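Side-chain contacts in alpha-1,2-mannosyltransferase (Ktr4), putative (Neosartorya fumigata, PDB 7BOP), which belongs to the fungal glycolipid 2-alpha-mannosyltransferase family of the GT-A clan and is modelled here with guanosine-5'-diphosphate and manganese: residues 233-236 against 237-240; 298-301 against 302-306. All coordinates share one frame; numbering follows the deposited sequence.

Contact 1: residues 233-236 against 237-240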
loop_
_atom_site.group_PDB
_atom_site.type_symbol
_atom_site.label_atom_id
_atom_site.label_comp_id
_atom_site.label_asym_id
_atom_site.label_seq_id
_atom_site.Cartn_x
_atom_site.Cartn_y
_atom_site.Cartn_z
ATOM N N THR A 233 -9.737 9.154 -16.008
ATOM C CA THR A 233 -9.392 10.587 -15.893
ATOM C C THR A 233 -8.420 10.931 -14.756
ATOM O O THR A 233 -8.158 12.111 -14.506
ATOM C CB THR A 233 -10.642 11.497 -15.783
ATOM O OG1 THR A 233 -11.374 11.207 -14.586
ATOM C CG2 THR A 233 -11.550 11.326 -16.996
ATOM N N LEU A 234 -7.859 9.922 -14.090
ATOM C CA LEU A 234 -6.946 10.172 -12.967
ATOM C C LEU A 234 -5.715 10.948 -13.419
ATOM O O LEU A 234 -5.374 11.969 -12.821
ATOM C CB LEU A 234 -6.537 8.861 -12.281
ATOM C CG LEU A 234 -5.581 8.961 -11.089
ATOM C CD1 LEU A 234 -6.093 9.961 -10.052
ATOM C CD2 LEU A 234 -5.410 7.579 -10.475
ATOM N N TRP A 235 -5.070 10.494 -14.488
ATOM C CA TRP A 235 -3.880 11.183 -14.992
ATOM C C TRP A 235 -4.196 12.560 -15.592
ATOM O O TRP A 235 -3.472 13.532 -15.313
ATOM C CB TRP A 235 -3.084 10.308 -15.962
ATOM C CG TRP A 235 -1.732 10.866 -16.299
ATOM C CD1 TRP A 235 -1.318 11.334 -17.505
ATOM C CD2 TRP A 235 -0.631 11.038 -15.407
ATOM N NE1 TRP A 235 -0.026 11.781 -17.429
ATOM C CE2 TRP A 235 0.420 11.617 -16.148
ATOM C CE3 TRP A 235 -0.424 10.745 -14.052
ATOM C CZ2 TRP A 235 1.660 11.909 -15.582
ATOM C CZ3 TRP A 235 0.801 11.039 -13.493
ATOM C CH2 TRP A 235 1.830 11.614 -14.254
ATOM N N PRO A 236 -5.269 12.658 -16.409
ATOM C CA PRO A 236 -5.693 13.990 -16.839
ATOM C C PRO A 236 -5.918 14.969 -15.672
ATOM O O PRO A 236 -5.449 16.104 -15.740
ATOM C CB PRO A 236 -6.983 13.707 -17.597
ATOM C CG PRO A 236 -6.702 12.391 -18.254
ATOM C CD PRO A 236 -5.903 11.606 -17.233
ATOM N N GLU A 237 -6.588 14.522 -14.614
ATOM C CA GLU A 237 -6.815 15.372 -13.435
ATOM C C GLU A 237 -5.519 15.701 -12.707
ATOM O O GLU A 237 -5.325 16.833 -12.251
ATOM C CB GLU A 237 -7.825 14.739 -12.476
ATOM C CG GLU A 237 -9.259 14.747 -12.989
ATOM C CD GLU A 237 -9.862 16.141 -13.140
ATOM O OE1 GLU A 237 -9.273 17.132 -12.627
ATOM O OE2 GLU A 237 -10.943 16.244 -13.768
ATOM N N THR A 238 -4.619 14.726 -12.627
ATOM C CA THR A 238 -3.281 14.936 -12.056
ATOM C C THR A 238 -2.504 16.031 -12.808
ATOM O O THR A 238 -1.907 16.926 -12.190
ATOM C CB THR A 238 -2.491 13.605 -12.036
ATOM O OG1 THR A 238 -3.209 12.638 -11.244
ATOM C CG2 THR A 238 -1.075 13.793 -11.484
ATOM N N LYS A 239 -2.508 15.949 -14.136
ATOM C CA LYS A 239 -1.844 16.968 -14.961
ATOM C C LYS A 239 -2.428 18.375 -14.767
ATOM O O LYS A 239 -1.680 19.353 -14.790
ATOM C CB LYS A 239 -1.871 16.585 -16.437
ATOM C CG LYS A 239 -0.899 15.468 -16.790
ATOM C CD LYS A 239 -1.203 14.876 -18.165
ATOM C CE LYS A 239 -0.894 15.829 -19.280
ATOM N NZ LYS A 239 -1.189 15.235 -20.601
ATOM N N LYS A 240 -3.745 18.461 -14.580
ATOM C CA LYS A 240 -4.407 19.726 -14.249
ATOM C C LYS A 240 -3.897 20.290 -12.918
ATOM O O LYS A 240 -3.548 21.471 -12.819
ATOM C CB LYS A 240 -5.931 19.552 -14.200
ATOM C CG LYS A 240 -6.564 19.320 -15.573
ATOM C CD LYS A 240 -7.974 18.783 -15.479
ATOM C CE LYS A 240 -8.944 19.786 -14.878
ATOM N NZ LYS A 240 -10.331 19.242 -14.791
HETATM O O HOH W 1 -12.502 13.679 -13.949
#
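The carbonyl oxygen of L234 is gripped twice by T238, one turn further along helix 234-244. T238 N reaches L234 O at 2.9 Å in the ordinary helical bond, and T238 OG1 adds a second at 2.8 Å, coming from above the carbonyl plane. With OG1 anti to its own carbonyl carbon (chi1 -59°), the hydroxyl leans back toward the preceding turn, and its methyl CG2 is left to rest obliquely 3.9 Å from W235 CZ3. K239 crosses the indole of W235 at about a right angle: its CG lies over the five-membered ring, 4.2 Å from the centroid, as a CH-pi contact, and its CD comes 3.4 Å from W235 NE1.

At the start of the helix E237 N bonds to T233 O, while a water donates to both T233 OG1 and E237 OE2. A bend at chi2 carries the E237 carboxylate to where K240 NZ forms a salt bridge, meeting E237 OE1 at 3.2 Å on the syn side, tilted 30° from the carboxylate plane. T233 OG1 also bonds to E312, and T238 OG1 to Y299 of helix 294-306.

Donating to L234 O and paired with Y299 as well, the buried T238 hydroxyl has its polar needs met inside the protein, whereas the charges of E237 and K240 probably partly balance each other, and a water links E237 to the N-cap residue T233.

Contact 2: residues 298-301 against 302-306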
loop_
_atom_site.group_PDB
_atom_site.type_symbol
_atom_site.label_atom_id
_atom_site.label_comp_id
_atom_site.label_asym_id
_atom_site.label_seq_id
_atom_site.Cartn_x
_atom_site.Cartn_y
_atom_site.Cartn_z
ATOM N N ALA A 298 -2.873 18.546 -0.849
ATOM C CA ALA A 298 -3.504 19.384 -1.885
ATOM C C ALA A 298 -3.916 18.532 -3.095
ATOM O O ALA A 298 -4.993 18.730 -3.658
ATOM C CB ALA A 298 -2.575 20.507 -2.319
ATOM N N TYR A 299 -3.057 17.583 -3.472
ATOM C CA TYR A 299 -3.358 16.621 -4.540
ATOM C C TYR A 299 -4.600 15.815 -4.200
ATOM O O TYR A 299 -5.521 15.709 -5.023
ATOM C CB TYR A 299 -2.154 15.708 -4.796
ATOM C CG TYR A 299 -2.374 14.630 -5.839
ATOM C CD1 TYR A 299 -2.744 14.961 -7.143
ATOM C CD2 TYR A 299 -2.185 13.276 -5.533
ATOM C CE1 TYR A 299 -2.936 13.977 -8.105
ATOM C CE2 TYR A 299 -2.372 12.287 -6.498
ATOM C CZ TYR A 299 -2.743 12.641 -7.777
ATOM O OH TYR A 299 -2.934 11.667 -8.744
ATOM N N PHE A 300 -4.663 15.276 -2.979
ATOM C CA PHE A 300 -5.842 14.531 -2.579
ATOM C C PHE A 300 -7.108 15.389 -2.688
ATOM O O PHE A 300 -8.110 14.948 -3.243
ATOM C CB PHE A 300 -5.755 13.943 -1.165
ATOM C CG PHE A 300 -7.086 13.488 -0.665
ATOM C CD1 PHE A 300 -7.661 12.331 -1.175
ATOM C CD2 PHE A 300 -7.828 14.279 0.209
ATOM C CE1 PHE A 300 -8.926 11.927 -0.771
ATOM C CE2 PHE A 300 -9.097 13.879 0.619
ATOM C CZ PHE A 300 -9.645 12.701 0.125
ATOM N N ASN A 301 -7.065 16.607 -2.145
ATOM C CA ASN A 301 -8.245 17.471 -2.169
ATOM C C ASN A 301 -8.685 17.821 -3.580
ATOM O O ASN A 301 -9.883 17.878 -3.840
ATOM C CB ASN A 301 -8.040 18.736 -1.337
ATOM C CG ASN A 301 -8.036 18.448 0.148
ATOM O OD1 ASN A 301 -8.852 17.672 0.640
ATOM N ND2 ASN A 301 -7.122 19.071 0.868
ATOM N N HIS A 302 -7.727 18.041 -4.478
ATOM C CA HIS A 302 -8.030 18.221 -5.894
ATOM C C HIS A 302 -8.805 17.019 -6.466
ATOM O O HIS A 302 -9.856 17.177 -7.105
ATOM C CB HIS A 302 -6.740 18.423 -6.684
ATOM C CG HIS A 302 -6.959 18.594 -8.151
ATOM N ND1 HIS A 302 -7.058 17.528 -9.019
ATOM C CD2 HIS A 302 -7.127 19.705 -8.898
ATOM C CE1 HIS A 302 -7.276 17.978 -10.241
ATOM N NE2 HIS A 302 -7.315 19.297 -10.198
ATOM N N LEU A 303 -8.291 15.819 -6.222
ATOM C CA LEU A 303 -8.958 14.588 -6.682
ATOM C C LEU A 303 -10.343 14.426 -6.049
ATOM O O LEU A 303 -11.303 13.989 -6.701
ATOM C CB LEU A 303 -8.098 13.366 -6.367
ATOM C CG LEU A 303 -6.732 13.259 -7.044
ATOM C CD1 LEU A 303 -6.100 11.939 -6.606
ATOM C CD2 LEU A 303 -6.794 13.357 -8.572
ATOM N N ASP A 304 -10.441 14.800 -4.777
ATOM C CA ASP A 304 -11.705 14.714 -4.030
ATOM C C ASP A 304 -12.801 15.594 -4.658
ATOM O O ASP A 304 -13.951 15.163 -4.805
ATOM C CB ASP A 304 -11.471 15.123 -2.560
ATOM C CG ASP A 304 -12.460 14.484 -1.598
ATOM O OD1 ASP A 304 -13.019 13.419 -1.910
ATOM O OD2 ASP A 304 -12.676 15.035 -0.496
ATOM N N ARG A 305 -12.423 16.817 -5.028
ATOM C CA ARG A 305 -13.326 17.747 -5.712
ATOM C C ARG A 305 -13.630 17.337 -7.162
ATOM O O ARG A 305 -14.711 17.636 -7.664
ATOM C CB ARG A 305 -12.768 19.175 -5.663
ATOM C CG ARG A 305 -12.655 19.726 -4.244
ATOM C CD ARG A 305 -12.214 21.184 -4.217
ATOM N NE ARG A 305 -10.902 21.442 -4.849
ATOM C CZ ARG A 305 -9.713 21.514 -4.223
ATOM N NH1 ARG A 305 -9.588 21.351 -2.902
ATOM N NH2 ARG A 305 -8.618 21.752 -4.935
ATOM N N ALA A 306 -12.685 16.673 -7.831
ATOM C CA ALA A 306 -12.904 16.172 -9.195
ATOM C C ALA A 306 -13.951 15.062 -9.274
ATOM O O ALA A 306 -14.559 14.895 -10.315
ATOM C CB ALA A 306 -11.597 15.701 -9.825
HETATM O O HOH W 2 -6.073 21.216 -3.638
HETATM O O HOH W 3 -11.538 17.327 0.116
#
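Successive turns of helix 294-306 are joined here by an unbroken run of i to i+4 backbone bonds, from H302 N to A298 O through R305 N to N301 O; the bond from L303 N to Y299 O is 3.0 Å long. On the buried side L303 lies over one face of the Y299 ring. L303 CD1 sits 3.9 Å from the centroid of the Y299 ring in a CH-pi contact, offset toward the rim, and is 3.6 Å from Y299 CZ. F300 and D304 run side by side in the same direction, with ring and carboxylate planes 29° apart and D304 CG 3.8 Å from F300 CZ. Both keep CG anti to the backbone N (chi1 166° for F300), which makes their ends travel together. D304 OD1 goes on to a salt bridge with R172 of helix 165-177.

R305 and two waters add polar links. R305, bent at chi3, folds back so that one face of its guanidinium covers N301 O, and NH1 approaches N301 CB at 3.4 Å. A water that donates to A298 O accepts from R305 NH2 in the guanidinium plane, and a second water, 2.6 Å from D304 OD2, also donates to N301 OD1.

This is the pattern of an amphipathic helix in a GT-A-clan protein: Y299 and L303 pack against helices 234-244 and 316-327, F300 faces helix 165-177, and R305 lies at the exposed surface.

Overall arrangement
Both contacts are local, each knitting consecutive turns of one helix, so neither closes a long loop, and they follow in series without nesting or crossing. From the N terminus, contact 1 comes first, in the opening turns of helix 234-244; the chain then passes through several helices and strands, among them helices 255-258 and 265-270 and strands 278-279 and 284-287, before contact 2 near the end of helix 294-306. Their centres lie about 10 Å apart. The two helices meet directly: L234 CD1 packs 3.8 Å from L303 CD2, and E237 touches H302 and A306. Helix 316-327 packs against both, while contact 2 also reaches helix 165-177, several of whose residues line the guanosine-5'-diphosphate pocket.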